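Local coordinates for protein probable dehydrogenase (Mesorhizobium loti, PDB 3T37) that probably catalyses, with FAD as cofactor, the oxidation of pyridoxine at its 4-position alcohol to pyridoxal, as a member of the GMC oxidoreductase family, at residues H89-G94 with V457-H462; L169-I174 with V196-L201; A260-L265 with N488-D493. All coordinates share one frame; numbering follows the deposited sequence. Where two conformers were deposited one is given.

Interaction 1 (H89-G94 with V457-H462); sequences HHWARG and VITHHH. With FAD (flavin-adenine dinucleotide), chain B.
R93 and H461 meet beside the dimethylbenzene end of the flavin. NH2 of R93 gives a hydrogen bond of 3.0 Å to O of H461, with an N-H...O angle of 156°. The oxygen lies close to the guanidinium plane, but seen from the carbonyl the nitrogen stands 60° above its plane, off the lone pairs. The methyl C8M of FAD rests over one face of that guanidinium, 3.1 Å from NH2 of R93. The imidazole of H461 is itself sandwiched: C7M of FAD sits 3.7 Å above the ring plane, over its centre, while CG2 of T459 packs on the opposite face toward the rim. A water ties the pair together, 2.8 Å from NH2 of R93 and 2.7 Å from ND1 of H461, in plane with both flat groups, and it also donates to O of A92. In H461, chi1 of -56° sets CG beside the backbone N and lays the imidazole against C7M; the backbone itself places CB 3.3 Å from C8 of FAD.

Behind this shell, T459 makes an ST turn, its OG1 accepting from N of H461 at 2.7 Å; D307 bonds the same hydroxyl. CB of T459 comes 3.8 Å from NE1 of W91, which Y404 holds. Farther out, a second water joins ND1 of H89 to N of T459, and CE1 at the H89 ring edge lies against O of V457, with T84 bonding NE2. The two strands belong to different sheets, and no backbone-to-backbone hydrogen bond joins the segments; side chains and two waters bridge them. The shared water probably limits rotation of both flat groups facing the flavin methyls, the bond to O of H461 holds the guanidinium, and the ST turn fixes the backbone carrying the imidazole.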
loop_
_atom_site.group_PDB
_atom_site.type_symbol
_atom_site.label_atom_id
_atom_site.label_comp_id
_atom_site.label_asym_id
_atom_site.label_seq_id
_atom_site.Cartn_x
_atom_site.Cartn_y
_atom_site.Cartn_z
ATOM N N HIS A 89 28.809 4.633 29.272
ATOM C CA HIS A 89 28.601 3.548 28.310
ATOM C C HIS A 89 29.351 3.726 26.987
ATOM O O HIS A 89 29.523 4.850 26.494
ATOM C CB HIS A 89 27.104 3.406 28.023
ATOM C CG HIS A 89 26.300 3.073 29.234
ATOM N ND1 HIS A 89 25.863 1.798 29.506
ATOM C CD2 HIS A 89 25.881 3.846 30.265
ATOM C CE1 HIS A 89 25.196 1.800 30.647
ATOM N NE2 HIS A 89 25.197 3.027 31.131
ATOM N N HIS A 90 29.775 2.606 26.402
ATOM C CA HIS A 90 30.410 2.617 25.082
ATOM C C HIS A 90 29.358 2.414 23.999
ATOM O O HIS A 90 28.617 1.430 24.019
ATOM C CB HIS A 90 31.485 1.519 24.995
ATOM C CG HIS A 90 32.699 1.800 25.825
ATOM N ND1 HIS A 90 32.626 2.264 27.123
ATOM C CD2 HIS A 90 34.022 1.698 25.541
ATOM C CE1 HIS A 90 33.845 2.432 27.602
ATOM N NE2 HIS A 90 34.711 2.093 26.663
ATOM N N TRP A 91 29.274 3.365 23.077
ATOM C CA TRP A 91 28.410 3.240 21.908
ATOM C C TRP A 91 29.298 3.003 20.710
ATOM O O TRP A 91 30.194 3.788 20.421
ATOM C CB TRP A 91 27.599 4.515 21.683
ATOM C CG TRP A 91 26.434 4.610 22.596
ATOM C CD1 TRP A 91 26.225 3.873 23.732
ATOM C CD2 TRP A 91 25.298 5.473 22.454
ATOM N NE1 TRP A 91 25.020 4.233 24.309
ATOM C CE2 TRP A 91 24.434 5.211 23.548
ATOM C CE3 TRP A 91 24.926 6.444 21.520
ATOM C CZ2 TRP A 91 23.231 5.890 23.728
ATOM C CZ3 TRP A 91 23.728 7.120 21.702
ATOM C CH2 TRP A 91 22.894 6.842 22.800
ATOM N N ALA A 92 29.061 1.901 20.022
ATOM C CA ALA A 92 29.882 1.542 18.887
ATOM C C ALA A 92 29.114 1.875 17.629
ATOM O O ALA A 92 27.958 1.499 17.505
ATOM C CB ALA A 92 30.195 0.063 18.932
ATOM N N ARG A 93 29.731 2.598 16.704
ATOM C CA ARG A 93 29.107 2.806 15.397
ATOM C C ARG A 93 30.087 2.404 14.298
ATOM O O ARG A 93 31.306 2.502 14.474
ATOM C CB ARG A 93 28.686 4.269 15.210
ATOM C CG ARG A 93 27.669 4.812 16.224
ATOM C CD ARG A 93 26.242 4.454 15.864
ATOM N NE ARG A 93 25.749 3.388 16.729
ATOM C CZ ARG A 93 24.619 2.716 16.536
ATOM N NH1 ARG A 93 23.832 2.991 15.493
ATOM N NH2 ARG A 93 24.274 1.765 17.398
ATOM N N GLY A 94 29.563 1.955 13.161
ATOM C CA GLY A 94 30.425 1.600 12.044
ATOM C C GLY A 94 31.016 2.799 11.311
ATOM O O GLY A 94 30.319 3.794 11.074
ATOM N N VAL A 457 22.420 -3.000 32.955
ATOM C CA VAL A 457 21.906 -2.610 31.636
ATOM C C VAL A 457 23.027 -2.146 30.715
ATOM O O VAL A 457 23.971 -1.472 31.148
ATOM C CB VAL A 457 20.801 -1.530 31.697
ATOM C CG1 VAL A 457 19.487 -2.114 32.270
ATOM C CG2 VAL A 457 21.276 -0.309 32.509
ATOM N N ILE A 458 22.914 -2.524 29.445
ATOM C CA ILE A 458 23.831 -2.064 28.414
ATOM C C ILE A 458 23.032 -1.650 27.186
ATOM O O ILE A 458 21.870 -2.041 27.012
ATOM C CB ILE A 458 24.841 -3.158 28.001
ATOM C CG1 ILE A 458 24.117 -4.400 27.475
ATOM C CG2 ILE A 458 25.728 -3.525 29.168
ATOM C CD1 ILE A 458 25.090 -5.468 26.911
ATOM N N THR A 459 23.657 -0.858 26.327
ATOM C CA THR A 459 22.962 -0.403 25.139
ATOM C C THR A 459 22.591 -1.551 24.210
ATOM O O THR A 459 23.353 -2.512 24.042
ATOM C CB THR A 459 23.791 0.632 24.351
ATOM O OG1 THR A 459 23.096 0.940 23.138
ATOM C CG2 THR A 459 25.203 0.094 24.032
ATOM N N HIS A 460 21.420 -1.442 23.593
ATOM C CA HIS A 460 20.996 -2.420 22.601
ATOM C C HIS A 460 21.499 -1.958 21.241
ATOM O O HIS A 460 21.289 -2.638 20.239
ATOM C CB HIS A 460 19.475 -2.489 22.574
ATOM C CG HIS A 460 18.932 -3.774 22.031
ATOM N ND1 HIS A 460 19.626 -4.568 21.146
ATOM C CD2 HIS A 460 17.749 -4.400 22.252
ATOM C CE1 HIS A 460 18.897 -5.628 20.847
ATOM N NE2 HIS A 460 17.751 -5.547 21.497
ATOM N N HIS A 461 22.138 -0.783 21.225
ATOM C CA HIS A 461 22.689 -0.169 20.005
ATOM C C HIS A 461 21.627 0.363 19.040
ATOM O O HIS A 461 21.780 0.220 17.826
ATOM C CB HIS A 461 23.608 -1.141 19.231
ATOM C CG HIS A 461 24.742 -1.697 20.036
ATOM N ND1 HIS A 461 25.853 -0.950 20.379
ATOM C CD2 HIS A 461 24.956 -2.938 20.539
ATOM C CE1 HIS A 461 26.684 -1.698 21.079
ATOM N NE2 HIS A 461 26.167 -2.911 21.189
ATOM N N HIS A 462 20.575 1.001 19.555
ATOM C CA HIS A 462 19.556 1.610 18.688
ATOM C C HIS A 462 19.354 3.116 18.923
ATOM O O HIS A 462 18.220 3.547 19.154
ATOM C CB HIS A 462 18.198 0.921 18.905
ATOM C CG HIS A 462 18.256 -0.571 18.824
ATOM N ND1 HIS A 462 17.406 -1.384 19.544
ATOM C CD2 HIS A 462 19.058 -1.398 18.110
ATOM C CE1 HIS A 462 17.687 -2.649 19.287
ATOM N NE2 HIS A 462 18.683 -2.687 18.418
HETATM P PA FAD B . 24.680 4.221 10.069
HETATM O O1A FAD B . 25.495 4.153 11.336
HETATM O O2A FAD B . 24.338 2.842 9.527
HETATM O O5B FAD B . 25.454 5.026 8.915
HETATM C C5B FAD B . 26.038 6.280 9.162
HETATM C C4B FAD B . 27.186 6.393 8.169
HETATM O O4B FAD B . 27.585 7.743 8.042
HETATM C C3B FAD B . 28.410 5.605 8.608
HETATM O O3B FAD B . 28.823 4.832 7.495
HETATM C C2B FAD B . 29.410 6.696 8.977
HETATM O O2B FAD B . 30.765 6.327 8.824
HETATM C C1B FAD B . 28.998 7.825 8.043
HETATM N N9A FAD B . 29.316 9.167 8.547
HETATM C C8A FAD B . 29.087 9.644 9.814
HETATM N N7A FAD B . 29.493 10.939 9.849
HETATM C C5A FAD B . 29.951 11.299 8.636
HETATM C C6A FAD B . 30.478 12.492 8.140
HETATM N N6A FAD B . 30.489 13.606 8.879
HETATM N N1A FAD B . 30.872 12.549 6.815
HETATM C C2A FAD B . 30.755 11.437 6.003
HETATM N N3A FAD B . 30.235 10.262 6.503
HETATM C C4A FAD B . 29.838 10.192 7.800
HETATM N N1 FAD B . 19.608 -2.950 14.117
HETATM C C2 FAD B . 18.761 -4.001 13.862
HETATM O O2 FAD B . 17.654 -3.791 13.379
HETATM N N3 FAD B . 19.123 -5.293 14.172
HETATM C C4 FAD B . 20.346 -5.542 14.745
HETATM O O4 FAD B . 20.673 -6.693 15.019
HETATM C C4X FAD B . 21.209 -4.489 15.003
HETATM N N5 FAD B . 22.425 -4.743 15.575
HETATM C C5X FAD B . 23.308 -3.710 15.830
HETATM C C6 FAD B . 24.544 -4.010 16.397
HETATM C C7 FAD B . 25.450 -2.999 16.644
HETATM C C7M FAD B . 26.785 -3.313 17.261
HETATM C C8 FAD B . 25.105 -1.696 16.320
HETATM C C8M FAD B . 26.093 -0.624 16.615
HETATM C C9 FAD B . 23.865 -1.381 15.752
HETATM C C9A FAD B . 22.958 -2.403 15.498
HETATM N N10 FAD B . 21.719 -2.145 14.932
HETATM C C10 FAD B . 20.845 -3.189 14.682
HETATM C "C1'" FAD B . 21.298 -0.750 14.601
HETATM C "C2'" FAD B . 21.412 -0.452 13.121
HETATM O "O2'" FAD B . 22.615 -1.009 12.642
HETATM C "C3'" FAD B . 21.424 1.053 12.960
HETATM O "O3'" FAD B . 20.340 1.621 13.677
HETATM C "C4'" FAD B . 21.319 1.435 11.493
HETATM O "O4'" FAD B . 22.434 0.897 10.819
HETATM C "C5'" FAD B . 21.315 2.958 11.401
HETATM O "O5'" FAD B . 21.554 3.350 10.078
HETATM P P FAD B . 21.914 4.885 9.770
HETATM O O1P FAD B . 21.891 5.080 8.263
HETATM O O2P FAD B . 20.928 5.783 10.522
HETATM O O3P FAD B . 23.385 5.133 10.365
HETATM O O HOH W 1 25.995 0.326 27.102
HETATM O O HOH W 2 25.682 1.672 19.763
#

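Interaction 2 (L169-I174 with V196-L201); sequences LARAFI and VTPNSL
I174 of helix 168-179 packs against V196 and P198, where an irregular segment passes the helix on its way to strand 203-204. This is helix-on-sheet architecture: the same helix sets F173 on strands 330-336, 349-354 and 371-378 of the antiparallel sheet, the part of a GMC oxidoreductase that classically forms the substrate-binding domain, and the loop closes over the helix flank.

The apolar contacts carry the joint, and the two branches of I174 divide the work. CG2 stands anti to the backbone N and meets CG1 of V196 at 3.5 Å, the two side chains crossing obliquely. CG1 runs the other way and, with chi2 at 180°, extends the chain fully, bringing CD1 to 3.6 Å from CD of P198 across the proline at about a right angle. V196 also presses back on the helix backbone, its CG2 only 3.4 Å from O of I174. Its chi1 of 96° is well off a staggered value, consistent with a side chain twisted to fit between the carbonyl and the CG2 methyl. S332 of the sheet touches I174 as well.

Polar groups contribute little directly across the contact. NH1 of R171 comes at a slant to within 3.8 Å of CG of P198, a doubtful approach because two conformers were modelled; in one of them NH2 bonds to O of A163. The hydrogen bonds tie the loop segment to its surroundings. On strand 330-336, S332 bonds O of T197 and the amide of M333 bonds OD1 of N199, while G187 gives its amide to OG1 of T197. That hydroxyl donates in turn to O of P198 at 2.8 Å, tilted 29° from the carbonyl plane.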
loop_
_atom_site.group_PDB
_atom_site.type_symbol
_atom_site.label_atom_id
_atom_site.label_comp_id
_atom_site.label_asym_id
_atom_site.label_seq_id
_atom_site.Cartn_x
_atom_site.Cartn_y
_atom_site.Cartn_z
ATOM N N LEU A 169 19.421 -24.647 22.967
ATOM C CA LEU A 169 19.098 -23.726 24.066
ATOM C C LEU A 169 17.949 -22.791 23.680
ATOM O O LEU A 169 16.974 -22.632 24.438
ATOM C CB LEU A 169 20.324 -22.914 24.497
ATOM C CG LEU A 169 20.104 -21.835 25.555
ATOM C CD1 LEU A 169 19.665 -22.443 26.890
ATOM C CD2 LEU A 169 21.364 -21.001 25.724
ATOM N N ALA A 170 18.057 -22.193 22.495
ATOM C CA ALA A 170 17.049 -21.244 22.044
ATOM C C ALA A 170 15.700 -21.924 21.842
ATOM O O ALA A 170 14.640 -21.313 22.062
ATOM C CB ALA A 170 17.500 -20.540 20.772
ATOM N N ARG A 171 15.725 -23.187 21.418
ATOM C CA ARG A 171 14.485 -23.936 21.258
ATOM C C ARG A 171 13.830 -24.160 22.606
ATOM O O ARG A 171 12.605 -24.052 22.738
ATOM C CB ARG A 171 14.732 -25.277 20.565
ATOM C CG ARG A 171 15.048 -25.150 19.088
ATOM C CD ARG A 171 13.943 -24.411 18.356
ATOM N NE ARG A 171 14.080 -24.502 16.903
ATOM C CZ ARG A 171 13.315 -23.840 16.039
ATOM N NH1 ARG A 171 12.359 -23.033 16.481
ATOM N NH2 ARG A 171 13.505 -23.982 14.735
ATOM N N ALA A 172 14.642 -24.475 23.609
ATOM C CA ALA A 172 14.108 -24.692 24.949
ATOM C C ALA A 172 13.545 -23.372 25.482
ATOM O O ALA A 172 12.517 -23.356 26.163
ATOM C CB ALA A 172 15.185 -25.224 25.873
ATOM N N PHE A 173 14.217 -22.267 25.163
ATOM C CA PHE A 173 13.728 -20.948 25.552
ATOM C C PHE A 173 12.351 -20.683 24.928
ATOM O O PHE A 173 11.403 -20.271 25.610
ATOM C CB PHE A 173 14.721 -19.882 25.101
ATOM C CG PHE A 173 14.240 -18.478 25.299
ATOM C CD1 PHE A 173 14.297 -17.875 26.558
ATOM C CD2 PHE A 173 13.736 -17.755 24.233
ATOM C CE1 PHE A 173 13.865 -16.558 26.738
ATOM C CE2 PHE A 173 13.295 -16.440 24.407
ATOM C CZ PHE A 173 13.364 -15.841 25.652
ATOM N N ILE A 174 12.252 -20.925 23.628
ATOM C CA ILE A 174 10.992 -20.781 22.903
ATOM C C ILE A 174 9.879 -21.652 23.501
ATOM O O ILE A 174 8.733 -21.198 23.666
ATOM C CB ILE A 174 11.216 -21.071 21.400
ATOM C CG1 ILE A 174 12.031 -19.937 20.783
ATOM C CG2 ILE A 174 9.901 -21.251 20.648
ATOM C CD1 ILE A 174 12.330 -20.109 19.303
ATOM N N VAL A 196 6.606 -15.848 20.478
ATOM C CA VAL A 196 7.824 -16.634 20.636
ATOM C C VAL A 196 8.306 -17.117 19.235
ATOM O O VAL A 196 7.507 -17.614 18.439
ATOM C CB VAL A 196 7.539 -17.759 21.694
ATOM C CG1 VAL A 196 7.143 -19.082 21.051
ATOM C CG2 VAL A 196 8.668 -17.906 22.696
ATOM N N THR A 197 9.586 -16.906 18.915
ATOM C CA THR A 197 10.135 -17.215 17.577
ATOM C C THR A 197 11.650 -16.980 17.482
ATOM O O THR A 197 12.214 -16.180 18.231
ATOM C CB THR A 197 9.482 -16.342 16.464
ATOM O OG1 THR A 197 10.065 -16.654 15.193
ATOM C CG2 THR A 197 9.711 -14.858 16.741
ATOM N N PRO A 198 12.323 -17.689 16.569
ATOM C CA PRO A 198 13.689 -17.258 16.271
ATOM C C PRO A 198 13.635 -15.912 15.577
ATOM O O PRO A 198 12.706 -15.680 14.796
ATOM C CB PRO A 198 14.177 -18.311 15.270
ATOM C CG PRO A 198 13.343 -19.523 15.560
ATOM C CD PRO A 198 11.989 -18.980 15.936
ATOM N N ASN A 199 14.597 -15.037 15.857
ATOM C CA ASN A 199 14.684 -13.765 15.154
ATOM C C ASN A 199 14.960 -14.029 13.693
ATOM O O ASN A 199 15.787 -14.886 13.362
ATOM C CB ASN A 199 15.841 -12.915 15.704
ATOM C CG ASN A 199 15.701 -12.619 17.176
ATOM O OD1 ASN A 199 14.588 -12.565 17.709
ATOM N ND2 ASN A 199 16.835 -12.425 17.850
ATOM N N SER A 200 14.288 -13.295 12.815
ATOM C CA SER A 200 14.651 -13.324 11.406
ATOM C C SER A 200 15.988 -12.588 11.228
ATOM O O SER A 200 16.287 -11.662 11.988
ATOM C CB SER A 200 13.543 -12.677 10.587
ATOM O OG SER A 200 12.332 -13.407 10.758
ATOM N N LEU A 201 16.795 -13.006 10.251
ATOM C CA LEU A 201 18.153 -12.480 10.085
ATOM C C LEU A 201 18.439 -12.109 8.631
ATOM O O LEU A 201 17.915 -12.746 7.702
ATOM C CB LEU A 201 19.186 -13.523 10.539
ATOM C CG LEU A 201 19.063 -14.127 11.937
ATOM C CD1 LEU A 201 19.921 -15.383 12.056
ATOM C CD2 LEU A 201 19.469 -13.098 12.993
#

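Interaction 3 (A260-L265 with N488-D493); sequences ADQIVL and NLFVVD. With FAD (flavin-adenine dinucleotide), chain B.
N488 gives the amide hydrogen on its ND2 to O of D261 at 2.8 Å, with the oxygen in its amide plane but the nitrogen 53° above the carbonyl plane. CG of N488 is placed between its own backbone N and carbonyl carbon (chi1 69°), turning the amide toward the corner of the chain at D261, just before strand 262-265, while V244 bonds OD1. Next come the parallel-strand bonds: I263 N to N488 O, F490 N to I263 O at 2.8 Å, L265 N to F490 O at 2.6 Å, and V492 N to L265 O. They join 489-491 as the outermost strand to 262-265 in the Rossmann-type parallel sheet.

On one face I263 CG2 meets L489 CD1 at 3.6 Å, and L265 packs beside them under helix 268-278. On the other, V264 CG1 touches V492 CG2 at 3.6 Å, beneath helix 506-522. CG of Q262 lies at the edge of the F490 ring, 3.8 Å from CE2, and the end of its side chain lies by CB of N488. A serine here would probably open a gap beside both.

Just past the strand, D493 comes to the cofactor, its CB 3.2 Å from O2P of FAD. G268 and S272 bond OD2 and S495 bonds OD1; these bonds probably help keep the carboxylate turned from the phosphate, which would ease repulsion between the two.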
loop_
_atom_site.group_PDB
_atom_site.type_symbol
_atom_site.label_atom_id
_atom_site.label_comp_id
_atom_site.label_asym_id
_atom_site.label_seq_id
_atom_site.Cartn_x
_atom_site.Cartn_y
_atom_site.Cartn_z
ATOM N N ALA A 260 26.327 21.164 -4.667
ATOM C CA ALA A 260 25.170 20.285 -4.892
ATOM C C ALA A 260 23.850 21.038 -4.863
ATOM O O ALA A 260 23.722 22.050 -4.170
ATOM C CB ALA A 260 25.135 19.205 -3.863
ATOM N N ASP A 261 22.861 20.540 -5.601
ATOM C CA ASP A 261 21.555 21.198 -5.632
ATOM C C ASP A 261 20.698 20.740 -4.459
ATOM O O ASP A 261 19.915 21.513 -3.902
ATOM C CB ASP A 261 20.823 20.908 -6.940
ATOM C CG ASP A 261 21.507 21.538 -8.149
ATOM O OD1 ASP A 261 22.336 22.477 -7.973
ATOM O OD2 ASP A 261 21.197 21.089 -9.278
ATOM N N GLN A 262 20.877 19.479 -4.082
ATOM C CA GLN A 262 20.103 18.864 -3.016
ATOM C C GLN A 262 21.048 18.067 -2.118
ATOM O O GLN A 262 21.937 17.363 -2.616
ATOM C CB GLN A 262 19.044 17.940 -3.631
ATOM C CG GLN A 262 17.607 18.231 -3.203
ATOM C CD GLN A 262 17.062 19.540 -3.750
ATOM O OE1 GLN A 262 17.583 20.087 -4.726
ATOM N NE2 GLN A 262 15.995 20.048 -3.122
ATOM N N ILE A 263 20.865 18.179 -0.802
ATOM C CA ILE A 263 21.719 17.480 0.162
ATOM C C ILE A 263 20.876 16.589 1.077
ATOM O O ILE A 263 19.896 17.047 1.682
ATOM C CB ILE A 263 22.561 18.474 1.023
ATOM C CG1 ILE A 263 23.598 19.218 0.165
ATOM C CG2 ILE A 263 23.304 17.736 2.130
ATOM C CD1 ILE A 263 23.026 20.383 -0.664
ATOM N N VAL A 264 21.248 15.318 1.185
ATOM C CA VAL A 264 20.549 14.395 2.076
ATOM C C VAL A 264 21.512 13.918 3.148
ATOM O O VAL A 264 22.569 13.379 2.826
ATOM C CB VAL A 264 20.041 13.147 1.331
ATOM C CG1 VAL A 264 19.230 12.267 2.287
ATOM C CG2 VAL A 264 19.200 13.538 0.118
ATOM N N LEU A 265 21.152 14.102 4.416
ATOM C CA LEU A 265 22.013 13.674 5.523
ATOM C C LEU A 265 21.678 12.242 5.975
ATOM O O LEU A 265 20.534 11.945 6.330
ATOM C CB LEU A 265 21.893 14.659 6.695
ATOM C CG LEU A 265 22.912 15.790 6.852
ATOM C CD1 LEU A 265 23.418 16.351 5.503
ATOM C CD2 LEU A 265 22.347 16.897 7.736
ATOM N N ASN A 488 16.693 22.822 0.618
ATOM C CA ASN A 488 17.287 21.747 -0.172
ATOM C C ASN A 488 18.091 20.774 0.690
ATOM O O ASN A 488 19.056 20.164 0.217
ATOM C CB ASN A 488 18.161 22.324 -1.301
ATOM C CG ASN A 488 19.416 23.004 -0.783
ATOM O OD1 ASN A 488 19.459 23.473 0.359
ATOM N ND2 ASN A 488 20.448 23.069 -1.626
ATOM N N LEU A 489 17.675 20.629 1.947
ATOM C CA LEU A 489 18.384 19.800 2.918
ATOM C C LEU A 489 17.464 18.806 3.614
ATOM O O LEU A 489 16.493 19.189 4.288
ATOM C CB LEU A 489 19.050 20.690 3.968
ATOM C CG LEU A 489 19.762 19.908 5.062
ATOM C CD1 LEU A 489 20.848 19.035 4.475
ATOM C CD2 LEU A 489 20.343 20.877 6.063
ATOM N N PHE A 490 17.799 17.529 3.489
ATOM C CA PHE A 490 16.994 16.469 4.084
ATOM C C PHE A 490 17.819 15.648 5.052
ATOM O O PHE A 490 19.034 15.504 4.881
ATOM C CB PHE A 490 16.443 15.544 2.988
ATOM C CG PHE A 490 15.668 16.270 1.934
ATOM C CD1 PHE A 490 14.291 16.375 2.026
ATOM C CD2 PHE A 490 16.318 16.876 0.866
ATOM C CE1 PHE A 490 13.571 17.066 1.072
ATOM C CE2 PHE A 490 15.601 17.570 -0.097
ATOM C CZ PHE A 490 14.227 17.661 0.007
ATOM N N VAL A 491 17.150 15.108 6.067
ATOM C CA VAL A 491 17.779 14.177 6.980
ATOM C C VAL A 491 16.988 12.895 6.838
ATOM O O VAL A 491 15.766 12.900 7.007
ATOM C CB VAL A 491 17.716 14.654 8.434
ATOM C CG1 VAL A 491 18.559 13.739 9.323
ATOM C CG2 VAL A 491 18.190 16.108 8.552
ATOM N N VAL A 492 17.678 11.807 6.502
ATOM C CA VAL A 492 17.025 10.542 6.202
ATOM C C VAL A 492 17.852 9.421 6.818
ATOM O O VAL A 492 18.699 8.819 6.135
ATOM C CB VAL A 492 16.929 10.323 4.674
ATOM C CG1 VAL A 492 16.191 9.030 4.365
ATOM C CG2 VAL A 492 16.204 11.491 3.993
ATOM N N ASP A 493 17.647 9.185 8.118
ATOM C CA ASP A 493 18.319 8.103 8.863
ATOM C C ASP A 493 17.678 7.946 10.249
ATOM O O ASP A 493 16.627 8.526 10.498
ATOM C CB ASP A 493 19.830 8.344 8.971
ATOM C CG ASP A 493 20.176 9.659 9.663
ATOM O OD1 ASP A 493 19.490 10.041 10.635
ATOM O OD2 ASP A 493 21.154 10.317 9.243
HETATM P PA FAD B . 24.680 4.221 10.069
HETATM O O1A FAD B . 25.495 4.153 11.336
HETATM O O2A FAD B . 24.338 2.842 9.527
HETATM O O5B FAD B . 25.454 5.026 8.915
HETATM C C5B FAD B . 26.038 6.280 9.162
HETATM C C4B FAD B . 27.186 6.393 8.169
HETATM O O4B FAD B . 27.585 7.743 8.042
HETATM C C3B FAD B . 28.410 5.605 8.608
HETATM O O3B FAD B . 28.823 4.832 7.495
HETATM C C2B FAD B . 29.410 6.696 8.977
HETATM O O2B FAD B . 30.765 6.327 8.824
HETATM C C1B FAD B . 28.998 7.825 8.043
HETATM N N9A FAD B . 29.316 9.167 8.547
HETATM C C8A FAD B . 29.087 9.644 9.814
HETATM N N7A FAD B . 29.493 10.939 9.849
HETATM C C5A FAD B . 29.951 11.299 8.636
HETATM C C6A FAD B . 30.478 12.492 8.140
HETATM N N6A FAD B . 30.489 13.606 8.879
HETATM N N1A FAD B . 30.872 12.549 6.815
HETATM C C2A FAD B . 30.755 11.437 6.003
HETATM N N3A FAD B . 30.235 10.262 6.503
HETATM C C4A FAD B . 29.838 10.192 7.800
HETATM N N1 FAD B . 19.608 -2.950 14.117
HETATM C C2 FAD B . 18.761 -4.001 13.862
HETATM O O2 FAD B . 17.654 -3.791 13.379
HETATM N N3 FAD B . 19.123 -5.293 14.172
HETATM C C4 FAD B . 20.346 -5.542 14.745
HETATM O O4 FAD B . 20.673 -6.693 15.019
HETATM C C4X FAD B . 21.209 -4.489 15.003
HETATM N N5 FAD B . 22.425 -4.743 15.575
HETATM C C5X FAD B . 23.308 -3.710 15.830
HETATM C C6 FAD B . 24.544 -4.010 16.397
HETATM C C7 FAD B . 25.450 -2.999 16.644
HETATM C C7M FAD B . 26.785 -3.313 17.261
HETATM C C8 FAD B . 25.105 -1.696 16.320
HETATM C C8M FAD B . 26.093 -0.624 16.615
HETATM C C9 FAD B . 23.865 -1.381 15.752
HETATM C C9A FAD B . 22.958 -2.403 15.498
HETATM N N10 FAD B . 21.719 -2.145 14.932
HETATM C C10 FAD B . 20.845 -3.189 14.682
HETATM C "C1'" FAD B . 21.298 -0.750 14.601
HETATM C "C2'" FAD B . 21.412 -0.452 13.121
HETATM O "O2'" FAD B . 22.615 -1.009 12.642
HETATM C "C3'" FAD B . 21.424 1.053 12.960
HETATM O "O3'" FAD B . 20.340 1.621 13.677
HETATM C "C4'" FAD B . 21.319 1.435 11.493
HETATM O "O4'" FAD B . 22.434 0.897 10.819
HETATM C "C5'" FAD B . 21.315 2.958 11.401
HETATM O "O5'" FAD B . 21.554 3.350 10.078
HETATM P P FAD B . 21.914 4.885 9.770
HETATM O O1P FAD B . 21.891 5.080 8.263
HETATM O O2P FAD B . 20.928 5.783 10.522
HETATM O O3P FAD B . 23.385 5.133 10.365
#

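Along the chain, interaction 2 is nested within the loop closed by interaction 1, while interaction 3 alternates with interaction 1 and follows interaction 2. Interactions 1 and 3 both touch FAD, one at the flavin ring and the other at the pyrophosphate, with centres 26 Å apart. Strands 457-459 and 489-491 follow one another in sequence, so the chain passes from the antiparallel sheet to the parallel FAD-binding sheet between them. Interaction 2, 23 Å from interaction 1 and 40 Å from interaction 3 between centres, joins helix 168-179, which packs on the antiparallel sheet that includes strand 457-459, to the loop before strand 203-204. The cofactor thus spans both parts of the fold.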